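Local structure of putative citrate lyase (Ralstonia eutropha, 3QQW) at residues P20-C25 with F249-S254; V48-C53 with L112-V117; G197-A202 with A237-R242; M178-G183 with A202-A207; D160-A165 with V212-A217. The protein probably acts as a magnesium-dependent lyase of the HpcH/HpaI aldolase and citrate lyase family, possibly cleaving citramalyl-CoA, on a TIM-barrel scaffold. All blocks are in the same frame, centred on the assembly; numbering follows the deposited sequence.

Contact 1. Residues P20-C25 with F249-S254; sequences PVLAAC and FLRMWS
Residues 22-25 and 250-254 run in the same general sense, 41° apart end to end, and meet as parallel strands at a single bridge between Cys25 and Met252. The one backbone hydrogen bond between these two segments runs from Met252 N to Ala24 O, 2.9 Å, with the donor standing above the carbonyl plane, not on a lone pair. Two CA-H...O contacts flank it, Arg251 CA to Ala24 O at 3.2 Å and Cys25 CA to Met252 O at 3.3 Å. Before the bridge the chains spread, and a water gives a hydrogen to each of Leu22 O and Leu250 O. Arg251 has the most surface buried. Its CG lies anti to the backbone N (chi1 -171°) and the chain stays extended to NE, running alongside the 22-25 backbone until NH1 donates to Ala23 O over 2.8 Å. That bond is bent at the hydrogen, 134°, yet it meets a lone pair in the carbonyl plane. Leu22 CB packs against the same nitrogen at 3.5 Å, and Cys25 O stands over one guanidinium face. Beyond the bridge, Cys25 SG, anti to its own backbone N, rests on Ser254 CB at 3.5 Å, while Ser254 OG turns to His27. The other end of the guanidinium, NH2, forms salt bridges with Glu26 and Asp50. A buried cationic group is thus fixed in rotation by a carbonyl on one nitrogen and two carboxylates on another, an arrangement that would be expected to keep Arg251 protonated and both acids ionised where the first and last barrel strands join.

Contact 2. Residues V48-C53 with L112-V117; sequences VFDVTC and LAYITV
Tyr114 carries the tight part of this contact, for the two backbones stay well apart: even Thr52 and Thr116, the closest pair, keep their CA atoms 7.9 Å from each other. The tyrosine holds CG in the crowded position between its backbone N and carbonyl carbon (chi1 54°), which sends the ring across to residues 50-52, tip first. Its OH donates to Thr52 OG1 over a short 2.6 Å, and OG1 lies in the ring plane, at the edge, 3.4 Å from CE1. Thr52 crosses the phenol at about a right angle, with OG1 anti to its carbonyl carbon (chi1 -53°), and the same OG1 is also hydrogen-bonded to Glu26. On the other flank of the hydroxyl lies Asp50 CB, 3.6 Å from OH; the carboxylate plane is turned 42° from the ring, and Asp50 OD2 comes to 3.9 Å from Tyr114 CE2. Asp50 spends its charge elsewhere, including a salt bridge with Arg84. The loose part is the approach of Thr52 CG2 to Thr116 OG1, 4.1 Å, a grazing touch of two side chains crossing nearly at right angles. Looseness here does not mean solvent, since all five touching residues are buried. Thr116 packs on His149 and Leu151 of strand 148-152, and Tyr114 stacks on His149. Strands 49-54 and 115-117 are second and fourth in the closed sheet, with strand 85-88 between them, so Tyr114 reaches across a strand position inside the barrel; on the outer side Phe49 and Val51 pack against helix 32-45.

Contact 3. Residues G197-A202 with A237-R242; sequences GQFEHA and ASDACR
The Phe199 ring lies flat beneath Arg242, whose CB sits 3.7 Å from the ring centroid and only 9° off the normal, a CH-pi contact over the centre of the face. From there the arginine chain bends at chi3 and follows the phenylalanine back toward its root: CD passes Phe199 CD2 at 3.6 Å, and Phe199 CB lies under the centre of the guanidinium, 3.6 Å from CZ. The two planes are 27° apart. So folded, the guanidinium grips Glu200 end-on, with NH1 (3.0 Å) and NH2 (3.2 Å) both donating to the single atom OE2. OE2 lies in the guanidinium plane; NH2 uses its anti lone pair, whereas NH1 comes to it from above the carboxylate plane, so this salt bridge is skewed, with the planes 52° apart. Arg242 NE is taken by Glu246, giving the charge a second acid. Gln198 CD covers the opposite ring face near its rim, while Asp239 OD1 stands at the ring edge, 3.7 Å from Phe199 CE2; Ser195 bonds both Gln198 NE2 and Asp239 OD1. This is plain structural packing, away from the predicted substrate and metal sites: a one-turn 3-10 segment, leading into helix 202-217 with His201 as N-cap, is pinned to helix 233-247 on the outside of the TIM barrel.

Contact 4. Residues M178-G183 with A202-A207; sequences MDFVSG and ALLVRA
Phe180, Leu204 and Ala207 account for most of the surface buried here. Phe180 leaves its helix with CG anti to the backbone N (chi1 -178°) and reaches across toward helix 202-217; the axes of segments 178-182 and 202-207 approach to 11.7 Å and cross at 129°. The end of the ring meets the methyl of Ala207, CE2 to CB 3.5 Å and CZ to CB 3.6 Å. Leu204 comes to the ring in its plane, at the edge: CD2 is 3.9 Å from Phe180 CD2, the two side chains sliding past each other in opposite directions. The same leucine methyl touches Val181 CG2, also at 3.9 Å, and so fills the angle between the ring and the valine. The side chains that meet are all apolar and buried; the ring edge also comes near the carbonyl oxygen of Leu203. On another side of the short helix Asp179, predicted to bind magnesium, forms a salt bridge with Lys119 and lies close to Glu153. Around the contact, Leu158 of helix 155-159 packs on both Phe180 and Ala207, and His184 meets the phenylalanine ring edge-to-face. Helix 177-182 follows directly on barrel strand 170-175, while helix 202-217 carries Arg206 outward to a salt bridge with Asp210 of the third subunit.

Contact 5. Residues D160-A165 with V212-A217; sequences DVFQIA and VAAALA
Val212 opens this part of helix 202-217 facing away from residues 160-165. Ala213 makes the first touch, its CB 4.1 Å from Phe162 CZ. Ala214 is central, with the most surface buried. Its CB stands 3.7 Å from the centroid of the Phe162 ring and just 2° off the normal, a CH-pi contact square over the face. Phe162 lays the ring there with CG anti to its carbonyl carbon (chi1 -82°), and CE1 reaches the Ala214 CA at 3.6 Å; Arg159 of the second subunit also packs on this phenylalanine. From another side the same Ala214 methyl meets both branches of Val161, CG1 and CG2 each at 3.8 Å, while Ala165 CB packs 3.4 Å from Ala214 O, which accepts a hydrogen bond from Asn218. Ala215 and Leu216 turn back to the barrel, both packing on Pro222 and Ala215 also on Leu173. Ala217 closes the segment with CB 4.4 Å from Phe162 CE1. Small residues bring the chains close, Phe162 CA to Ala214 CA 5.1 Å. The packing is that of neighbouring helices on the outside of a TIM barrel, here flanking strand 170-175.

Overall arrangement
Contacts 1 and 2 belong to the barrel sheet, their centres 11 Å apart, and are joined by the salt bridge from Arg251 NH2 to Asp50 OD2, 2.7 Å. The other three lie in the helices and loops around the barrel, all nested within the chain loop that contact 1 closes. Contact 3 packs on contact 1 through Met252 SE, 3.7 Å from Ala240 CA, and contact 5 through Phe249 CZ, 3.6 Å from Val212 CG2. Contacts 3 and 4 share Ala202, while contacts 4 and 5 use the beginning and the end of helix 202-217. Two contacts lie near the predicted site: between side chains, Thr116 of contact 2 is about 4 Å from Arg88 and Phe180 of contact 4 about 5 Å from Glu153; contact 4 also holds Asp179, a predicted magnesium ligand.

Contact 1. Residues P20-C25 with F249-S254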
# COMPACT_ATOMS: atom_id res chain seq x y z
N PRO C 20 23.17 7.93 2.47
CA PRO C 20 24.31 7.21 3.04
C PRO C 20 24.91 6.22 2.05
O PRO C 20 24.16 5.50 1.38
CB PRO C 20 23.74 6.50 4.27
CG PRO C 20 22.33 6.98 4.42
CD PRO C 20 21.90 7.49 3.09
N VAL C 21 26.25 6.21 1.97
CA VAL C 21 26.94 5.28 1.09
C VAL C 21 27.41 4.13 1.95
O VAL C 21 28.40 4.22 2.69
CB VAL C 21 28.03 5.90 0.19
CG1 VAL C 21 27.37 6.86 -0.79
CG2 VAL C 21 29.13 6.60 0.97
N LEU C 22 26.61 3.06 1.92
CA LEU C 22 26.90 1.90 2.73
C LEU C 22 27.11 0.70 1.87
O LEU C 22 26.53 0.59 0.78
CB LEU C 22 25.75 1.65 3.72
CG LEU C 22 25.38 2.78 4.67
CD1 LEU C 22 24.03 2.54 5.27
CD2 LEU C 22 26.42 2.93 5.76
N ALA C 23 27.91 -0.23 2.40
CA ALA C 23 28.22 -1.52 1.81
C ALA C 23 26.93 -2.24 1.50
O ALA C 23 25.94 -2.13 2.23
CB ALA C 23 29.05 -2.33 2.79
N ALA C 24 26.93 -2.96 0.39
CA ALA C 24 25.78 -3.74 -0.10
C ALA C 24 25.45 -4.92 0.82
O ALA C 24 24.35 -5.45 0.77
CB ALA C 24 26.12 -4.25 -1.47
N CYS C 25 26.40 -5.31 1.66
CA CYS C 25 26.26 -6.48 2.50
C CYS C 25 26.59 -6.21 3.95
O CYS C 25 27.53 -5.49 4.27
CB CYS C 25 27.15 -7.60 1.96
SG CYS C 25 27.00 -9.16 2.85
N PHE C 249 15.75 -2.60 -2.65
CA PHE C 249 16.67 -2.81 -1.53
C PHE C 249 18.07 -2.51 -2.03
O PHE C 249 18.36 -2.76 -3.20
CB PHE C 249 16.57 -4.23 -0.97
CG PHE C 249 15.31 -4.48 -0.19
CD1 PHE C 249 15.25 -4.23 1.17
CD2 PHE C 249 14.19 -5.02 -0.80
CE1 PHE C 249 14.11 -4.53 1.92
CE2 PHE C 249 13.04 -5.30 -0.06
CZ PHE C 249 13.00 -5.05 1.29
N LEU C 250 18.93 -1.92 -1.17
CA LEU C 250 20.27 -1.48 -1.54
C LEU C 250 21.33 -2.14 -0.68
O LEU C 250 22.54 -1.84 -0.77
CB LEU C 250 20.31 0.05 -1.38
CG LEU C 250 19.48 0.86 -2.37
CD1 LEU C 250 19.51 2.32 -2.02
CD2 LEU C 250 19.98 0.65 -3.79
N ARG C 251 20.87 -3.03 0.19
CA ARG C 251 21.70 -3.76 1.14
C ARG C 251 21.00 -5.06 1.48
O ARG C 251 19.78 -5.18 1.31
CB ARG C 251 21.92 -2.89 2.38
CG ARG C 251 22.93 -3.37 3.40
CD ARG C 251 23.19 -2.15 4.26
NE ARG C 251 23.81 -2.44 5.54
CZ ARG C 251 25.06 -2.13 5.85
NH1 ARG C 251 25.85 -1.59 4.94
NH2 ARG C 251 25.52 -2.35 7.07
N MSE C 252 21.77 -6.05 1.96
CA MSE C 252 21.24 -7.33 2.37
C MSE C 252 22.12 -7.95 3.40
O MSE C 252 23.34 -7.91 3.28
CB MSE C 252 21.11 -8.27 1.16
CG MSE C 252 20.25 -9.47 1.44
SE MSE C 252 19.91 -10.39 -0.19
CE MSE C 252 19.72 -12.19 0.51
N TRP C 253 21.49 -8.60 4.38
CA TRP C 253 22.18 -9.31 5.44
C TRP C 253 22.82 -10.60 4.94
O TRP C 253 22.32 -11.24 4.02
CB TRP C 253 21.20 -9.64 6.56
CG TRP C 253 20.79 -8.48 7.43
CD1 TRP C 253 20.95 -7.15 7.16
CD2 TRP C 253 20.15 -8.56 8.71
NE1 TRP C 253 20.46 -6.40 8.20
CE2 TRP C 253 19.98 -7.24 9.17
CE3 TRP C 253 19.78 -9.63 9.55
CZ2 TRP C 253 19.39 -6.95 10.42
CZ3 TRP C 253 19.21 -9.34 10.79
CH2 TRP C 253 18.99 -8.02 11.20
N SER C 254 23.89 -11.01 5.61
CA SER C 254 24.60 -12.25 5.38
C SER C 254 24.77 -12.98 6.71
O SER C 254 25.07 -12.34 7.72
CB SER C 254 25.95 -11.97 4.74
OG SER C 254 26.78 -13.12 4.81
O HOH W 1 23.57 0.23 0.60

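Contact 2. Residues V48-C53 with L112-V117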
# COMPACT_ATOMS: atom_id res chain seq x y z
N VAL C 48 33.82 -4.19 1.72
CA VAL C 48 32.68 -4.41 0.79
C VAL C 48 31.47 -4.89 1.59
O VAL C 48 30.36 -4.91 1.08
CB VAL C 48 33.00 -5.35 -0.41
CG1 VAL C 48 34.09 -4.76 -1.29
CG2 VAL C 48 33.35 -6.77 0.05
N PHE C 49 31.70 -5.26 2.85
CA PHE C 49 30.65 -5.67 3.76
C PHE C 49 30.93 -5.14 5.17
O PHE C 49 32.10 -4.98 5.56
CB PHE C 49 30.48 -7.21 3.78
CG PHE C 49 31.61 -7.96 4.44
CD1 PHE C 49 32.79 -8.25 3.74
CD2 PHE C 49 31.49 -8.44 5.74
CE1 PHE C 49 33.81 -8.98 4.35
CE2 PHE C 49 32.53 -9.15 6.35
CZ PHE C 49 33.67 -9.42 5.64
N ASP C 50 29.85 -4.85 5.90
CA ASP C 50 29.91 -4.46 7.29
C ASP C 50 29.76 -5.70 8.17
O ASP C 50 29.23 -6.70 7.72
CB ASP C 50 28.81 -3.44 7.61
CG ASP C 50 29.02 -2.06 7.04
OD1 ASP C 50 30.20 -1.70 6.76
OD2 ASP C 50 28.03 -1.31 6.94
N VAL C 51 30.23 -5.63 9.42
CA VAL C 51 30.09 -6.75 10.35
C VAL C 51 29.16 -6.31 11.47
O VAL C 51 29.39 -5.28 12.09
CB VAL C 51 31.46 -7.22 10.87
CG1 VAL C 51 31.31 -8.30 11.93
CG2 VAL C 51 32.33 -7.71 9.73
N THR C 52 28.13 -7.09 11.74
CA THR C 52 27.28 -6.83 12.89
C THR C 52 27.59 -7.87 13.95
O THR C 52 27.43 -9.07 13.72
CB THR C 52 25.77 -6.78 12.55
OG1 THR C 52 25.57 -5.86 11.49
CG2 THR C 52 24.93 -6.35 13.74
N CYS C 53 28.08 -7.40 15.09
CA CYS C 53 28.34 -8.23 16.26
C CYS C 53 27.03 -8.41 16.92
O CYS C 53 26.40 -7.45 17.38
CB CYS C 53 29.38 -7.60 17.18
SG CYS C 53 30.89 -7.12 16.34
N LEU C 112 32.74 2.22 16.88
CA LEU C 112 31.40 1.68 16.62
C LEU C 112 30.78 2.29 15.37
O LEU C 112 30.63 3.51 15.29
CB LEU C 112 30.50 1.90 17.84
CG LEU C 112 29.10 1.25 17.83
CD1 LEU C 112 29.16 -0.28 17.74
CD2 LEU C 112 28.35 1.66 19.06
N ALA C 113 30.49 1.44 14.36
CA ALA C 113 29.98 1.90 13.07
C ALA C 113 28.48 2.23 13.14
O ALA C 113 28.03 3.18 12.49
CB ALA C 113 30.23 0.84 12.01
N TYR C 114 27.71 1.43 13.91
CA TYR C 114 26.26 1.56 14.05
C TYR C 114 25.73 0.65 15.14
O TYR C 114 26.41 -0.29 15.57
CB TYR C 114 25.52 1.24 12.72
CG TYR C 114 25.87 -0.10 12.15
CD1 TYR C 114 25.18 -1.25 12.53
CD2 TYR C 114 26.90 -0.23 11.21
CE1 TYR C 114 25.53 -2.50 12.02
CE2 TYR C 114 27.26 -1.47 10.71
CZ TYR C 114 26.58 -2.61 11.11
OH TYR C 114 26.92 -3.83 10.59
N ILE C 115 24.47 0.89 15.53
CA ILE C 115 23.74 0.03 16.45
C ILE C 115 22.49 -0.43 15.71
O ILE C 115 21.76 0.39 15.14
CB ILE C 115 23.42 0.71 17.81
CG1 ILE C 115 24.69 0.77 18.66
CG2 ILE C 115 22.29 -0.02 18.57
CD1 ILE C 115 24.61 1.74 19.74
N THR C 116 22.27 -1.74 15.70
CA THR C 116 21.10 -2.37 15.11
C THR C 116 20.11 -2.60 16.25
O THR C 116 20.44 -3.22 17.26
CB THR C 116 21.50 -3.61 14.35
OG1 THR C 116 22.37 -3.21 13.29
CG2 THR C 116 20.30 -4.33 13.77
N VAL C 117 18.91 -2.03 16.09
CA VAL C 117 17.82 -2.09 17.08
C VAL C 117 16.76 -3.07 16.55
O VAL C 117 16.11 -2.81 15.52
CB VAL C 117 17.24 -0.68 17.37
CG1 VAL C 117 16.12 -0.73 18.39
CG2 VAL C 117 18.33 0.29 17.78

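Contact 3. Residues G197-A202 with A237-R242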
# COMPACT_ATOMS: atom_id res chain seq x y z
N GLY C 197 8.12 -17.11 -2.61
CA GLY C 197 7.03 -16.61 -1.76
C GLY C 197 7.29 -15.33 -1.00
O GLY C 197 6.39 -14.50 -0.85
N GLN C 198 8.52 -15.14 -0.51
CA GLN C 198 8.90 -13.94 0.25
C GLN C 198 8.93 -12.69 -0.62
O GLN C 198 8.99 -11.57 -0.09
CB GLN C 198 10.25 -14.15 0.94
CG GLN C 198 11.41 -14.51 0.01
CD GLN C 198 12.69 -13.91 0.53
OE1 GLN C 198 12.71 -12.92 1.29
NE2 GLN C 198 13.79 -14.51 0.17
N PHE C 199 8.83 -12.88 -1.96
CA PHE C 199 8.81 -11.79 -2.93
C PHE C 199 7.45 -11.69 -3.62
O PHE C 199 7.27 -10.82 -4.49
CB PHE C 199 9.89 -12.04 -3.99
CG PHE C 199 11.31 -11.98 -3.48
CD1 PHE C 199 11.85 -10.79 -2.99
CD2 PHE C 199 12.15 -13.09 -3.60
CE1 PHE C 199 13.18 -10.74 -2.54
CE2 PHE C 199 13.48 -13.02 -3.17
CZ PHE C 199 13.98 -11.86 -2.63
N GLU C 200 6.49 -12.57 -3.25
CA GLU C 200 5.20 -12.70 -3.93
C GLU C 200 3.96 -12.71 -3.02
O GLU C 200 2.90 -12.29 -3.49
CB GLU C 200 5.20 -13.95 -4.81
CG GLU C 200 6.11 -13.79 -6.02
CD GLU C 200 6.55 -15.06 -6.72
OE1 GLU C 200 5.95 -16.13 -6.48
OE2 GLU C 200 7.50 -14.97 -7.54
N HIS C 201 4.07 -13.19 -1.77
CA HIS C 201 2.93 -13.18 -0.84
C HIS C 201 2.50 -11.72 -0.62
O HIS C 201 3.35 -10.87 -0.33
CB HIS C 201 3.29 -13.87 0.49
CG HIS C 201 2.14 -14.05 1.43
ND1 HIS C 201 1.64 -13.00 2.20
CD2 HIS C 201 1.41 -15.16 1.69
CE1 HIS C 201 0.63 -13.50 2.89
NE2 HIS C 201 0.45 -14.79 2.62
N ALA C 202 1.21 -11.44 -0.83
CA ALA C 202 0.63 -10.11 -0.77
C ALA C 202 1.03 -9.32 0.48
O ALA C 202 1.33 -8.13 0.36
CB ALA C 202 -0.88 -10.21 -0.85
N ALA C 237 22.55 -14.92 -5.08
CA ALA C 237 22.55 -13.86 -6.08
C ALA C 237 21.13 -13.55 -6.56
O ALA C 237 20.76 -12.37 -6.68
CB ALA C 237 23.41 -14.25 -7.25
N SER C 238 20.31 -14.61 -6.76
CA SER C 238 18.93 -14.50 -7.21
C SER C 238 18.08 -13.69 -6.20
O SER C 238 17.36 -12.79 -6.62
CB SER C 238 18.32 -15.88 -7.45
OG SER C 238 16.95 -15.73 -7.81
N ASP C 239 18.20 -13.99 -4.89
CA ASP C 239 17.50 -13.26 -3.83
C ASP C 239 17.94 -11.80 -3.77
O ASP C 239 17.09 -10.90 -3.74
CB ASP C 239 17.73 -13.93 -2.46
CG ASP C 239 16.82 -15.12 -2.18
OD1 ASP C 239 16.13 -15.59 -3.12
OD2 ASP C 239 16.80 -15.59 -1.02
N ALA C 240 19.27 -11.55 -3.84
CA ALA C 240 19.84 -10.20 -3.85
C ALA C 240 19.37 -9.41 -5.07
O ALA C 240 18.99 -8.25 -4.91
CB ALA C 240 21.35 -10.26 -3.81
N CYS C 241 19.29 -10.04 -6.25
CA CYS C 241 18.82 -9.40 -7.48
C CYS C 241 17.31 -9.07 -7.41
O CYS C 241 16.93 -7.98 -7.82
CB CYS C 241 19.15 -10.23 -8.71
SG CYS C 241 20.90 -10.15 -9.20
N ARG C 242 16.46 -9.98 -6.87
CA ARG C 242 15.01 -9.72 -6.76
C ARG C 242 14.78 -8.57 -5.81
O ARG C 242 14.01 -7.66 -6.12
CB ARG C 242 14.22 -10.95 -6.29
CG ARG C 242 14.14 -12.05 -7.35
CD ARG C 242 12.97 -12.99 -7.11
NE ARG C 242 11.67 -12.35 -7.35
CZ ARG C 242 10.50 -13.01 -7.40
NH1 ARG C 242 10.46 -14.32 -7.21
NH2 ARG C 242 9.37 -12.35 -7.63

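Contact 4. Residues M178-G183 with A202-A207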
# COMPACT_ATOMS: atom_id res chain seq x y z
N MSE C 178 11.46 -13.22 9.18
CA MSE C 178 11.12 -14.28 10.12
C MSE C 178 10.24 -13.79 11.28
O MSE C 178 9.19 -14.38 11.51
CB MSE C 178 12.35 -14.96 10.67
CG MSE C 178 12.01 -16.29 11.31
SE MSE C 178 13.54 -17.30 11.79
CE MSE C 178 12.95 -19.02 10.95
N ASP C 179 10.64 -12.72 12.00
CA ASP C 179 9.87 -12.21 13.14
C ASP C 179 8.57 -11.57 12.69
O ASP C 179 7.59 -11.64 13.41
CB ASP C 179 10.71 -11.22 13.96
CG ASP C 179 11.87 -11.91 14.68
OD1 ASP C 179 11.61 -12.86 15.46
OD2 ASP C 179 13.03 -11.52 14.43
N PHE C 180 8.56 -10.99 11.49
CA PHE C 180 7.39 -10.37 10.90
C PHE C 180 6.34 -11.44 10.62
O PHE C 180 5.18 -11.27 11.04
CB PHE C 180 7.75 -9.57 9.63
CG PHE C 180 6.57 -8.87 9.01
CD1 PHE C 180 5.94 -7.81 9.68
CD2 PHE C 180 6.03 -9.31 7.81
CE1 PHE C 180 4.82 -7.19 9.14
CE2 PHE C 180 4.89 -8.70 7.27
CZ PHE C 180 4.31 -7.64 7.93
N VAL C 181 6.74 -12.56 10.00
CA VAL C 181 5.85 -13.68 9.68
C VAL C 181 5.32 -14.34 10.98
O VAL C 181 4.13 -14.64 11.05
CB VAL C 181 6.56 -14.71 8.75
CG1 VAL C 181 5.85 -16.05 8.72
CG2 VAL C 181 6.70 -14.15 7.34
N SER C 182 6.17 -14.51 12.01
CA SER C 182 5.80 -15.14 13.30
C SER C 182 4.67 -14.37 14.05
O SER C 182 3.89 -14.98 14.77
CB SER C 182 7.03 -15.30 14.20
OG SER C 182 7.31 -14.11 14.91
N GLY C 183 4.56 -13.06 13.82
CA GLY C 183 3.51 -12.25 14.42
C GLY C 183 2.17 -12.34 13.71
O GLY C 183 1.21 -11.69 14.15
N ALA C 202 1.21 -11.44 -0.83
CA ALA C 202 0.63 -10.11 -0.77
C ALA C 202 1.03 -9.32 0.48
O ALA C 202 1.33 -8.13 0.36
CB ALA C 202 -0.88 -10.21 -0.85
N LEU C 203 1.07 -9.97 1.66
CA LEU C 203 1.44 -9.30 2.91
C LEU C 203 2.92 -8.99 2.96
O LEU C 203 3.31 -7.98 3.56
CB LEU C 203 1.02 -10.13 4.13
CG LEU C 203 -0.50 -10.36 4.34
CD1 LEU C 203 -0.74 -11.11 5.62
CD2 LEU C 203 -1.29 -9.06 4.32
N LEU C 204 3.75 -9.84 2.34
CA LEU C 204 5.20 -9.66 2.34
C LEU C 204 5.61 -8.62 1.31
O LEU C 204 6.44 -7.76 1.62
CB LEU C 204 5.89 -11.01 2.12
CG LEU C 204 5.58 -12.04 3.23
CD1 LEU C 204 6.28 -13.34 2.98
CD2 LEU C 204 5.94 -11.49 4.63
N VAL C 205 4.94 -8.61 0.14
CA VAL C 205 5.17 -7.61 -0.91
C VAL C 205 4.85 -6.25 -0.33
O VAL C 205 5.66 -5.35 -0.43
CB VAL C 205 4.35 -7.89 -2.21
CG1 VAL C 205 4.48 -6.75 -3.21
CG2 VAL C 205 4.78 -9.20 -2.86
N ARG C 206 3.69 -6.15 0.35
CA ARG C 206 3.17 -4.95 0.99
C ARG C 206 4.14 -4.43 2.05
O ARG C 206 4.49 -3.25 2.03
CB ARG C 206 1.79 -5.25 1.58
CG ARG C 206 1.18 -4.10 2.34
CD ARG C 206 -0.05 -4.53 3.10
NE ARG C 206 -0.63 -3.38 3.81
CZ ARG C 206 -0.21 -2.94 4.99
NH1 ARG C 206 0.76 -3.58 5.64
NH2 ARG C 206 -0.79 -1.90 5.55
N ALA C 207 4.59 -5.31 2.94
CA ALA C 207 5.51 -4.97 4.01
C ALA C 207 6.87 -4.50 3.46
O ALA C 207 7.33 -3.42 3.80
CB ALA C 207 5.70 -6.18 4.91

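Contact 5. Residues D160-A165 with V212-A217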
# COMPACT_ATOMS: atom_id res chain seq x y z
N ASP C 160 4.02 1.95 11.74
CA ASP C 160 4.74 3.19 12.04
C ASP C 160 6.00 3.42 11.24
O ASP C 160 6.76 4.33 11.58
CB ASP C 160 5.12 3.23 13.53
CG ASP C 160 3.95 3.24 14.50
OD1 ASP C 160 2.81 3.53 14.06
OD2 ASP C 160 4.18 3.06 15.71
N VAL C 161 6.21 2.67 10.14
CA VAL C 161 7.44 2.75 9.35
C VAL C 161 7.77 4.20 8.86
O VAL C 161 8.95 4.60 8.95
CB VAL C 161 7.53 1.71 8.21
CG1 VAL C 161 6.59 2.03 7.03
CG2 VAL C 161 8.98 1.52 7.78
N PHE C 162 6.76 4.99 8.41
CA PHE C 162 7.01 6.34 7.93
C PHE C 162 7.39 7.30 9.08
O PHE C 162 8.18 8.23 8.88
CB PHE C 162 5.82 6.88 7.13
CG PHE C 162 5.87 6.39 5.70
CD1 PHE C 162 6.52 7.12 4.72
CD2 PHE C 162 5.29 5.17 5.34
CE1 PHE C 162 6.58 6.65 3.39
CE2 PHE C 162 5.37 4.70 4.02
CZ PHE C 162 6.01 5.44 3.06
N GLN C 163 6.88 7.02 10.27
CA GLN C 163 7.19 7.80 11.46
C GLN C 163 8.61 7.42 11.95
O GLN C 163 9.42 8.29 12.25
CB GLN C 163 6.13 7.54 12.52
CG GLN C 163 6.01 8.60 13.54
CD GLN C 163 4.66 8.50 14.16
OE1 GLN C 163 4.30 7.48 14.77
NE2 GLN C 163 3.85 9.53 13.97
N ILE C 164 8.92 6.11 11.94
CA ILE C 164 10.25 5.60 12.31
C ILE C 164 11.30 6.20 11.36
O ILE C 164 12.30 6.72 11.83
CB ILE C 164 10.25 4.04 12.31
CG1 ILE C 164 9.45 3.48 13.51
CG2 ILE C 164 11.67 3.47 12.26
CD1 ILE C 164 9.15 1.99 13.51
N ALA C 165 11.04 6.19 10.05
CA ALA C 165 11.97 6.71 9.04
C ALA C 165 12.30 8.21 9.21
O ALA C 165 13.32 8.68 8.71
CB ALA C 165 11.42 6.46 7.65
N VAL C 212 10.70 -0.07 2.07
CA VAL C 212 11.61 0.51 1.08
C VAL C 212 11.13 1.94 0.75
O VAL C 212 11.94 2.87 0.76
CB VAL C 212 11.76 -0.37 -0.18
CG1 VAL C 212 12.53 0.36 -1.28
CG2 VAL C 212 12.44 -1.68 0.16
N ALA C 213 9.82 2.11 0.51
CA ALA C 213 9.23 3.41 0.22
C ALA C 213 9.51 4.42 1.35
O ALA C 213 9.86 5.56 1.05
CB ALA C 213 7.72 3.27 -0.01
N ALA C 214 9.39 3.99 2.63
CA ALA C 214 9.61 4.83 3.81
C ALA C 214 11.08 5.22 3.95
O ALA C 214 11.38 6.36 4.28
CB ALA C 214 9.14 4.11 5.07
N ALA C 215 11.98 4.25 3.71
CA ALA C 215 13.42 4.41 3.80
C ALA C 215 13.90 5.38 2.75
O ALA C 215 14.50 6.42 3.09
CB ALA C 215 14.11 3.07 3.65
N LEU C 216 13.57 5.11 1.47
CA LEU C 216 13.99 5.94 0.35
C LEU C 216 13.38 7.34 0.42
O LEU C 216 14.06 8.29 0.06
CB LEU C 216 13.71 5.28 -1.00
CG LEU C 216 14.46 3.97 -1.26
CD1 LEU C 216 14.02 3.38 -2.54
CD2 LEU C 216 15.97 4.14 -1.20
N ALA C 217 12.16 7.47 0.95
CA ALA C 217 11.52 8.79 1.13
C ALA C 217 12.29 9.66 2.12
O ALA C 217 12.17 10.87 2.07
CB ALA C 217 10.09 8.62 1.61